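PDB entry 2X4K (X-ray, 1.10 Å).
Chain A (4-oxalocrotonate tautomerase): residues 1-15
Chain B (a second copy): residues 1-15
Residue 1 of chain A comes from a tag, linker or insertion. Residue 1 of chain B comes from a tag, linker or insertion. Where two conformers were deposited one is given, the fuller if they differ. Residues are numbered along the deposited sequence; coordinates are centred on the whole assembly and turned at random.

Chain A, residues 1-15: SMMPIVNVKLLEGRS
Chain B 1-15: SMMPIVNVKLLEGRS

Residues 5-11 of each chain form an extended strand, and the two strands run antiparallel, at 170° between their N-to-C directions; their axes approach to 4.7 Å. The register is symmetric about A:Asn7, which faces B:Asn7. A:Ile5 pairs with B:Lys9 and A:Val6 with B:Val8, and the same pairs recur with chains exchanged. Most strand residues lie near phi -110°, psi 125°. A:Leu10 and B:Leu10 are more extended, at -156/167 and -154/157. A:Met3 and B:Met3 turn to positive phi, at 28/63 and 39/60.

Six strong backbone hydrogen bonds join the strands. A:Asn7 N donates to B:Asn7 O at 2.8 Å, and B:Asn7 N to A:Asn7 O at 2.8 Å. A:Ile5 N reaches B:Lys9 O at 2.9 Å, and B:Lys9 N reaches A:Ile5 O at 2.8 Å. A:Lys9 N to B:Ile5 O and B:Ile5 N to A:Lys9 O are both 2.9 Å. At the ends, B:Leu11 N to A:Met2 O and A:Leu11 N to B:Met2 O are weak, each 3.3 Å. A:Ile5 CA and B:Lys9 CA, in a hydrogen-bonded pair, are 5.1 Å apart. A:Val6 CA and B:Val8 CA, in a non-hydrogen-bonded pair, are 4.5 Å apart. A:Val6 CA lies 3.2 Å from B:Asn7 O, a CA-H...O contact. Proline lacks an amide hydrogen, yet A:Pro4 CA still approaches B:Lys9 O at 3.2 Å.

A:Val6, A:Val8, B:Val6 and B:Val8 share one sheet face and are buried. All four valines have chi1 t. A:Val6 CG1 meets B:Val6 CG1 at 3.7 Å; these compact branched side chains suit the close spacing.

A:Ile5, A:Asn7, A:Lys9, B:Ile5, B:Asn7 and B:Lys9 occupy the other face. Both isoleucines are mt and buried. A:Lys9 and B:Lys9 are both mttm; the aliphatic part packs at the interface while the end leads away, with NZ hydrogen-bonded elsewhere in the structure. A water donates to A:Ile5 O at 3.0 Å and accepts from B:Asn7 ND2 at 2.9 Å.

Flexible methionines close the ends. A:Met2 has chi1 m and chi2 t; B:Met2 is tpp. Both have two deposited conformers. B:Met2 SD packs 3.8 Å from A:Leu10 CD1 and 4.0 Å from A:Leu11 CB. A:Met2 CE covers one face of the B:Arg14 guanidinium, 3.3 Å from B:Arg14 NE. B:Met2 CE likewise lies 4.0 Å from A:Arg14 CZ. A:Arg14 NH2 is held by A:Leu11 O at 3.1 Å. A:Leu11 and B:Leu11 are both tp, and their CA-to-CB bonds point toward the other stretch. The stretches bury 976 Å² in total.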

ATOM      1  N   SER A   1     -13.699  16.403  -2.093  1.00 21.48           N
ATOM      2  CA  SER A   1     -13.685  15.803  -3.461  1.00 20.86           C
ATOM      3  C   SER A   1     -12.894  14.480  -3.456  1.00 19.52           C
ATOM      4  O   SER A   1     -11.890  14.349  -2.764  1.00 19.20           O
ATOM      5  CB  SER A   1     -13.150  16.812  -4.474  1.00 21.43           C
ATOM      6  OG  SER A   1     -13.487  16.441  -5.799  1.00 22.91           O
ATOM      7  N   MET A   2     -13.324  13.545  -4.301  1.00 18.32           N
ATOM      8  CA  MET A   2     -13.065  12.102  -4.102  0.50 17.27           C
ATOM      9  C   MET A   2     -11.642  11.557  -4.283  1.00 16.63           C
ATOM     10  O   MET A   2     -11.297  10.547  -3.676  1.00 17.12           O
ATOM     11  CB  MET A   2     -14.004  11.272  -4.983  0.50 17.20           C
ATOM     12  CG  MET A   2     -15.402  11.162  -4.434  0.50 17.14           C
ATOM     13  SD  MET A   2     -16.328   9.835  -5.215  0.50 16.24           S
ATOM     14  CE  MET A   2     -17.921  10.637  -5.374  0.50 16.98           C
ATOM     15  N   MET A   3     -10.836  12.190  -5.120  1.00 16.22           N
ATOM     16  CA  MET A   3      -9.455  11.757  -5.456  1.00 12.94           C
ATOM     17  C   MET A   3      -9.098  10.249  -5.381  1.00 11.12           C
ATOM     18  O   MET A   3      -8.222   9.842  -4.609  1.00 11.20           O
ATOM     19  CB  MET A   3      -8.447  12.565  -4.626  1.00 12.72           C
ATOM     20  CG  MET A   3      -7.087  12.675  -5.299  1.00 13.95           C
ATOM     21  SD  MET A   3      -5.868  13.551  -4.307  1.00 17.36           S
ATOM     22  CE  MET A   3      -5.507  12.329  -3.050  1.00 18.40           C
ATOM     23  N   PRO A   4      -9.746   9.413  -6.204  1.00  9.89           N
ATOM     24  CA  PRO A   4      -9.442   7.993  -6.107  1.00  9.59           C
ATOM     25  C   PRO A   4      -8.007   7.643  -6.526  1.00  9.46           C
ATOM     26  O   PRO A   4      -7.489   8.163  -7.518  1.00  9.75           O
ATOM     27  CB  PRO A   4     -10.460   7.348  -7.050  1.00  9.84           C
ATOM     28  CG  PRO A   4     -11.584   8.328  -7.120  1.00 10.09           C
ATOM     29  CD  PRO A   4     -10.887   9.653  -7.103  1.00  9.57           C
ATOM     30  N   ILE A   5      -7.376   6.782  -5.739  1.00  8.98           N
ATOM     31  CA  ILE A   5      -6.054   6.267  -6.034  1.00 10.09           C
ATOM     32  C   ILE A   5      -6.164   4.759  -6.065  1.00  9.17           C
ATOM     33  O   ILE A   5      -6.490   4.137  -5.057  1.00  8.94           O
ATOM     34  CB  ILE A   5      -5.053   6.694  -4.975  1.00 11.17           C
ATOM     35  CG1 ILE A   5      -4.969   8.215  -4.963  1.00 14.06           C
ATOM     36  CG2 ILE A   5      -3.688   6.072  -5.239  1.00 12.99           C
ATOM     37  CD1 ILE A   5      -4.000   8.750  -3.972  1.00 16.79           C
ATOM     38  N   VAL A   6      -5.904   4.190  -7.233  1.00  9.04           N
ATOM     39  CA  VAL A   6      -6.039   2.776  -7.462  1.00  8.97           C
ATOM     40  C   VAL A   6      -4.660   2.173  -7.625  1.00  8.25           C
ATOM     41  O   VAL A   6      -3.825   2.704  -8.360  1.00 10.46           O
ATOM     42  CB  VAL A   6      -6.852   2.520  -8.734  1.00  9.83           C
ATOM     43  CG1 VAL A   6      -7.093   1.034  -8.920  1.00 11.50           C
ATOM     44  CG2 VAL A   6      -8.171   3.265  -8.684  1.00 11.35           C
ATOM     45  N   ASN A   7      -4.425   1.073  -6.921  1.00  7.25           N
ATOM     46  CA  ASN A   7      -3.206   0.308  -7.049  1.00  7.65           C
ATOM     47  C   ASN A   7      -3.584  -1.088  -7.522  1.00  7.50           C
ATOM     48  O   ASN A   7      -4.453  -1.728  -6.930  1.00  9.14           O
ATOM     49  CB  ASN A   7      -2.500   0.238  -5.700  1.00  8.41           C
ATOM     50  CG  ASN A   7      -1.092  -0.269  -5.812  1.00  9.93           C
ATOM     51  OD1 ASN A   7      -0.827  -1.450  -5.595  1.00 14.36           O
ATOM     52  ND2 ASN A   7      -0.169   0.625  -6.160  1.00 11.81           N
ATOM     53  N   VAL A   8      -2.971  -1.540  -8.610  1.00  7.59           N
ATOM     54  CA  VAL A   8      -3.242  -2.867  -9.134  1.00  8.29           C
ATOM     55  C   VAL A   8      -1.959  -3.685  -9.080  1.00  8.24           C
ATOM     56  O   VAL A   8      -0.995  -3.375  -9.772  1.00  9.35           O
ATOM     57  CB  VAL A   8      -3.726  -2.837 -10.599  1.00  8.98           C
ATOM     58  CG1 VAL A   8      -4.063  -4.256 -11.060  1.00 10.31           C
ATOM     59  CG2 VAL A   8      -4.915  -1.909 -10.769  1.00 10.22           C
ATOM     60  N   LYS A   9      -1.948  -4.725  -8.256  1.00  8.27           N
ATOM     61  CA  LYS A   9      -0.850  -5.680  -8.216  1.00  8.56           C
ATOM     62  C   LYS A   9      -1.242  -6.870  -9.061  1.00  9.09           C
ATOM     63  O   LYS A   9      -2.316  -7.427  -8.871  1.00  9.89           O
ATOM     64  CB  LYS A   9      -0.588  -6.150  -6.784  1.00  9.15           C
ATOM     65  CG  LYS A   9      -0.052  -5.081  -5.843  1.00 10.35           C
ATOM     66  CD  LYS A   9      -0.078  -5.589  -4.396  1.00 12.19           C
ATOM     67  CE  LYS A   9       0.332  -4.536  -3.385  1.00 14.28           C
ATOM     68  NZ  LYS A   9       1.803  -4.322  -3.378  1.00 16.05           N
ATOM     69  N   LEU A  10      -0.386  -7.267  -9.995  1.00  8.83           N
ATOM     70  CA  LEU A  10      -0.692  -8.442 -10.799  1.00  9.92           C
ATOM     71  C   LEU A  10       0.583  -9.058 -11.346  1.00  9.57           C
ATOM     72  O   LEU A  10       1.652  -8.471 -11.289  1.00  9.65           O
ATOM     73  CB  LEU A  10      -1.698  -8.118 -11.915  1.00 10.42           C
ATOM     74  CG  LEU A  10      -1.193  -7.496 -13.214  1.00 12.21           C
ATOM     75  CD1 LEU A  10      -2.347  -7.362 -14.199  1.00 14.45           C
ATOM     76  CD2 LEU A  10      -0.544  -6.143 -12.945  1.00 12.85           C
ATOM     77  N   LEU A  11       0.446 -10.267 -11.863  1.00 10.66           N
ATOM     78  CA  LEU A  11       1.567 -11.015 -12.403  1.00 11.09           C
ATOM     79  C   LEU A  11       2.273 -10.240 -13.505  1.00 11.14           C
ATOM     80  O   LEU A  11       1.623  -9.678 -14.385  1.00 11.97           O
ATOM     81  CB  LEU A  11       1.056 -12.333 -12.972  1.00 12.30           C
ATOM     82  CG  LEU A  11       2.062 -13.262 -13.642  1.00 13.50           C
ATOM     83  CD1 LEU A  11       3.127 -13.704 -12.664  1.00 14.03           C
ATOM     84  CD2 LEU A  11       1.340 -14.457 -14.227  1.00 15.33           C
ATOM     85  N   GLU A  12       3.600 -10.245 -13.470  1.00 11.29           N
ATOM     86  CA  GLU A  12       4.399  -9.578 -14.489  1.00 13.00           C
ATOM     87  C   GLU A  12       4.214 -10.186 -15.874  1.00 13.77           C
ATOM     88  O   GLU A  12       3.710 -11.299 -16.022  1.00 14.21           O
ATOM     89  CB  GLU A  12       5.872  -9.648 -14.116  1.00 13.91           C
ATOM     90  CG  GLU A  12       6.419 -11.059 -14.167  1.00 15.90           C
ATOM     91  CD  GLU A  12       7.864 -11.150 -13.757  1.00 18.91           C
ATOM     92  OE1 GLU A  12       8.513 -10.093 -13.605  1.00 22.05           O
ATOM     93  OE2 GLU A  12       8.346 -12.287 -13.588  1.00 20.91           O
ATOM     94  N   GLY A  13       4.645  -9.434 -16.877  1.00 15.36           N
ATOM     95  CA  GLY A  13       4.648  -9.904 -18.252  1.00 15.94           C
ATOM     96  C   GLY A  13       3.458  -9.439 -19.064  1.00 16.91           C
ATOM     97  O   GLY A  13       3.230  -9.936 -20.164  1.00 17.67           O
ATOM     98  N   ARG A  14       2.706  -8.476 -18.550  1.00 17.72           N
ATOM     99  CA  ARG A  14       1.569  -7.945 -19.293  1.00 18.79           C
ATOM    100  C   ARG A  14       2.088  -7.148 -20.488  1.00 18.63           C
ATOM    101  O   ARG A  14       3.143  -6.536 -20.410  1.00 18.12           O
ATOM    102  CB  ARG A  14       0.687  -7.077 -18.385  1.00 19.11           C
ATOM    103  CG  ARG A  14      -0.312  -7.847 -17.486  1.00 20.65           C
ATOM    104  CD  ARG A  14       0.219  -9.178 -16.948  1.00 22.60           C
ATOM    105  NE  ARG A  14       0.162 -10.263 -17.925  1.00 25.29           N
ATOM    106  CZ  ARG A  14       0.569 -11.511 -17.694  1.00 26.43           C
ATOM    107  NH1 ARG A  14       0.478 -12.422 -18.654  1.00 27.90           N
ATOM    108  NH2 ARG A  14       1.058 -11.858 -16.509  1.00 26.90           N
ATOM    109  N   SER A  15       1.352  -7.165 -21.599  1.00 18.29           N
ATOM    110  CA  SER A  15       1.724  -6.368 -22.769  1.00 17.88           C
ATOM    111  C   SER A  15       1.468  -4.895 -22.492  1.00 17.11           C
ATOM    112  O   SER A  15       0.668  -4.559 -21.618  1.00 16.26           O
ATOM    113  CB  SER A  15       0.947  -6.814 -24.006  1.00 17.78           C
ATOM    114  OG  SER A  15      -0.408  -6.421 -23.910  1.00 18.20           O
TER
ATOM    115  N   SER B   1       0.197 -18.004 -11.701  1.00 23.31           N
ATOM    116  CA  SER B   1      -1.211 -17.563 -11.923  1.00 22.95           C
ATOM    117  C   SER B   1      -1.372 -16.081 -11.560  1.00 21.82           C
ATOM    118  O   SER B   1      -0.729 -15.597 -10.642  1.00 21.70           O
ATOM    119  CB  SER B   1      -2.177 -18.441 -11.124  1.00 23.38           C
ATOM    120  OG  SER B   1      -3.523 -18.164 -11.463  1.00 24.82           O
ATOM    121  N   MET B   2      -2.282 -15.401 -12.258  1.00 21.00           N
ATOM    122  CA  MET B   2      -2.384 -13.932 -12.260  0.50 20.04           C
ATOM    123  C   MET B   2      -2.610 -13.228 -10.903  1.00 19.03           C
ATOM    124  O   MET B   2      -1.924 -12.246 -10.578  1.00 19.79           O
ATOM    125  CB  MET B   2      -3.508 -13.534 -13.217  0.50 20.33           C
ATOM    126  CG  MET B   2      -3.784 -12.066 -13.243  0.50 20.62           C
ATOM    127  SD  MET B   2      -2.562 -11.125 -14.101  0.50 19.39           S
ATOM    128  CE  MET B   2      -2.899 -11.643 -15.791  0.50 17.79           C
ATOM    129  N   MET B   3      -3.595 -13.701 -10.150  1.00 19.53           N
ATOM    130  CA  MET B   3      -3.996 -13.158  -8.841  1.00 16.53           C
ATOM    131  C   MET B   3      -3.986 -11.623  -8.685  1.00 13.34           C
ATOM    132  O   MET B   3      -3.305 -11.097  -7.801  1.00 13.22           O
ATOM    133  CB  MET B   3      -3.159 -13.808  -7.725  1.00 16.83           C
ATOM    134  CG  MET B   3      -3.840 -13.766  -6.354  1.00 18.03           C
ATOM    135  SD  MET B   3      -2.841 -14.399  -4.990  1.00 19.87           S
ATOM    136  CE  MET B   3      -1.857 -12.967  -4.564  1.00 20.01           C
ATOM    137  N   PRO B   4      -4.776 -10.900  -9.502  1.00 10.58           N
ATOM    138  CA  PRO B   4      -4.766  -9.455  -9.301  1.00  9.69           C
ATOM    139  C   PRO B   4      -5.357  -9.033  -7.963  1.00  9.20           C
ATOM    140  O   PRO B   4      -6.383  -9.565  -7.515  1.00  9.09           O
ATOM    141  CB  PRO B   4      -5.626  -8.926 -10.458  1.00  9.77           C
ATOM    142  CG  PRO B   4      -5.582  -9.988 -11.480  1.00 10.17           C
ATOM    143  CD  PRO B   4      -5.621 -11.256 -10.651  1.00 10.49           C
ATOM    144  N   ILE B   5      -4.683  -8.090  -7.324  1.00  9.03           N
ATOM    145  CA  ILE B   5      -5.189  -7.464  -6.106  1.00 10.10           C
ATOM    146  C   ILE B   5      -5.259  -5.966  -6.353  1.00  9.40           C
ATOM    147  O   ILE B   5      -4.225  -5.324  -6.599  1.00  9.55           O
ATOM    148  CB  ILE B   5      -4.283  -7.731  -4.904  1.00 11.23           C
ATOM    149  CG1 ILE B   5      -4.190  -9.230  -4.633  1.00 13.18           C
ATOM    150  CG2 ILE B   5      -4.814  -7.012  -3.659  1.00 12.94           C
ATOM    151  CD1 ILE B   5      -3.194  -9.596  -3.567  1.00 15.42           C
ATOM    152  N   VAL B   6      -6.477  -5.429  -6.301  1.00  9.64           N
ATOM    153  CA  VAL B   6      -6.714  -4.025  -6.574  1.00  9.62           C
ATOM    154  C   VAL B   6      -7.097  -3.327  -5.283  1.00  8.95           C
ATOM    155  O   VAL B   6      -8.021  -3.746  -4.597  1.00 12.05           O
ATOM    156  CB  VAL B   6      -7.852  -3.830  -7.604  1.00 10.12           C
ATOM    157  CG1 VAL B   6      -8.007  -2.365  -7.940  1.00 11.49           C
ATOM    158  CG2 VAL B   6      -7.599  -4.651  -8.868  1.00 11.42           C
ATOM    159  N   ASN B   7      -6.371  -2.271  -4.949  1.00  7.74           N
ATOM    160  CA  ASN B   7      -6.696  -1.411  -3.823  1.00  7.71           C
ATOM    161  C   ASN B   7      -7.239  -0.101  -4.371  1.00  7.66           C
ATOM    162  O   ASN B   7      -6.640   0.488  -5.255  1.00  8.43           O
ATOM    163  CB  ASN B   7      -5.442  -1.135  -2.989  1.00  8.29           C
ATOM    164  CG  ASN B   7      -5.763  -0.643  -1.607  1.00  8.99           C
ATOM    165  OD1 ASN B   7      -6.172  -1.419  -0.742  1.00 11.74           O
ATOM    166  ND2 ASN B   7      -5.568   0.646  -1.383  1.00 11.21           N
ATOM    167  N   VAL B   8      -8.380   0.343  -3.860  1.00  7.82           N
ATOM    168  CA  VAL B   8      -8.951   1.621  -4.257  1.00  8.26           C
ATOM    169  C   VAL B   8      -9.101   2.484  -3.018  1.00  8.15           C
ATOM    170  O   VAL B   8      -9.894   2.174  -2.125  1.00  9.10           O
ATOM    171  CB  VAL B   8     -10.332   1.465  -4.930  1.00  8.70           C
ATOM    172  CG1 VAL B   8     -10.862   2.825  -5.397  1.00  9.90           C
ATOM    173  CG2 VAL B   8     -10.256   0.489  -6.085  1.00  9.67           C
ATOM    174  N   LYS B   9      -8.342   3.570  -2.967  1.00  8.59           N
ATOM    175  CA  LYS B   9      -8.478   4.573  -1.918  1.00  9.30           C
ATOM    176  C   LYS B   9      -9.423   5.640  -2.427  1.00  9.86           C
ATOM    177  O   LYS B   9      -9.198   6.196  -3.503  1.00 10.44           O
ATOM    178  CB  LYS B   9      -7.124   5.210  -1.586  1.00  9.57           C
ATOM    179  CG  LYS B   9      -6.115   4.252  -0.977  1.00 10.63           C
ATOM    180  CD  LYS B   9      -4.726   4.878  -0.898  1.00 12.20           C
ATOM    181  CE  LYS B   9      -3.654   3.871  -0.512  1.00 13.70           C
ATOM    182  NZ  LYS B   9      -3.566   3.653   0.944  1.00 15.79           N
ATOM    183  N   LEU B  10     -10.476   5.941  -1.684  1.00 10.68           N
ATOM    184  CA  LEU B  10     -11.353   7.035  -2.100  1.00 12.28           C
ATOM    185  C   LEU B  10     -12.063   7.626  -0.895  1.00 12.64           C
ATOM    186  O   LEU B  10     -12.203   6.995   0.152  1.00 14.18           O
ATOM    187  CB  LEU B  10     -12.339   6.623  -3.214  1.00 12.74           C
ATOM    188  CG  LEU B  10     -13.682   6.029  -2.785  1.00 13.78           C
ATOM    189  CD1 LEU B  10     -14.620   5.797  -3.954  1.00 16.12           C
ATOM    190  CD2 LEU B  10     -13.422   4.732  -2.025  1.00 16.48           C
ATOM    191  N   LEU B  11     -12.483   8.863  -1.057  1.00 12.89           N
ATOM    192  CA  LEU B  11     -13.155   9.589  -0.007  1.00 13.05           C
ATOM    193  C   LEU B  11     -14.358   8.815   0.536  1.00 12.75           C
ATOM    194  O   LEU B  11     -15.196   8.331  -0.233  1.00 12.58           O
ATOM    195  CB  LEU B  11     -13.609  10.928  -0.570  1.00 13.75           C
ATOM    196  CG  LEU B  11     -14.394  11.852   0.342  1.00 14.91           C
ATOM    197  CD1 LEU B  11     -13.582  12.210   1.577  1.00 17.22           C
ATOM    198  CD2 LEU B  11     -14.791  13.087  -0.445  1.00 16.81           C
ATOM    199  N   GLU B  12     -14.447   8.719   1.864  1.00 12.80           N
ATOM    200  CA  GLU B  12     -15.620   8.151   2.527  1.00 13.49           C
ATOM    201  C   GLU B  12     -16.877   8.898   2.088  1.00 13.36           C
ATOM    202  O   GLU B  12     -16.845  10.105   1.876  1.00 14.62           O
ATOM    203  CB  GLU B  12     -15.460   8.240   4.051  1.00 14.66           C
ATOM    204  CG  GLU B  12     -16.554   7.544   4.848  1.00 16.48           C
ATOM    205  CD  GLU B  12     -16.216   7.398   6.328  1.00 19.93           C
ATOM    206  OE1 GLU B  12     -15.264   8.056   6.804  1.00 22.03           O
ATOM    207  OE2 GLU B  12     -16.908   6.619   7.022  1.00 22.77           O
ATOM    208  N   GLY B  13     -17.980   8.179   1.942  1.00 13.45           N
ATOM    209  CA  GLY B  13     -19.248   8.804   1.598  1.00 13.39           C
ATOM    210  C   GLY B  13     -20.047   8.148   0.501  1.00 12.61           C
ATOM    211  O   GLY B  13     -21.164   8.575   0.239  1.00 12.80           O
ATOM    212  N   ARG B  14     -19.491   7.139  -0.166  1.00 11.84           N
ATOM    213  CA  ARG B  14     -20.282   6.364  -1.115  1.00 11.75           C
ATOM    214  C   ARG B  14     -21.161   5.383  -0.352  1.00 11.52           C
ATOM    215  O   ARG B  14     -20.814   4.931   0.743  1.00 12.94           O
ATOM    216  CB  ARG B  14     -19.394   5.598  -2.098  1.00 11.63           C
ATOM    217  CG  ARG B  14     -18.493   6.455  -2.974  1.00 13.03           C
ATOM    218  CD  ARG B  14     -19.237   7.515  -3.761  1.00 14.31           C
ATOM    219  NE  ARG B  14     -19.347   8.786  -3.036  1.00 15.99           N
ATOM    220  CZ  ARG B  14     -20.473   9.479  -2.834  1.00 16.57           C
ATOM    221  NH1 ARG B  14     -21.653   9.053  -3.290  1.00 16.07           N
ATOM    222  NH2 ARG B  14     -20.421  10.626  -2.167  1.00 18.27           N
ATOM    223  N   SER B  15     -22.300   5.041  -0.937  1.00 11.32           N
ATOM    224  CA  SER B  15     -23.156   4.025  -0.350  1.00 11.14           C
ATOM    225  C   SER B  15     -22.568   2.637  -0.543  1.00 11.10           C
ATOM    226  O   SER B  15     -21.744   2.410  -1.434  1.00 11.09           O
ATOM    227  CB  SER B  15     -24.532   4.047  -0.989  1.00 11.36           C
ATOM    228  OG  SER B  15     -24.428   3.650  -2.344  1.00 10.74           O
TER
HETATM  229  O   HOH W   1      -4.630   2.383  -3.554  1.00  8.56           O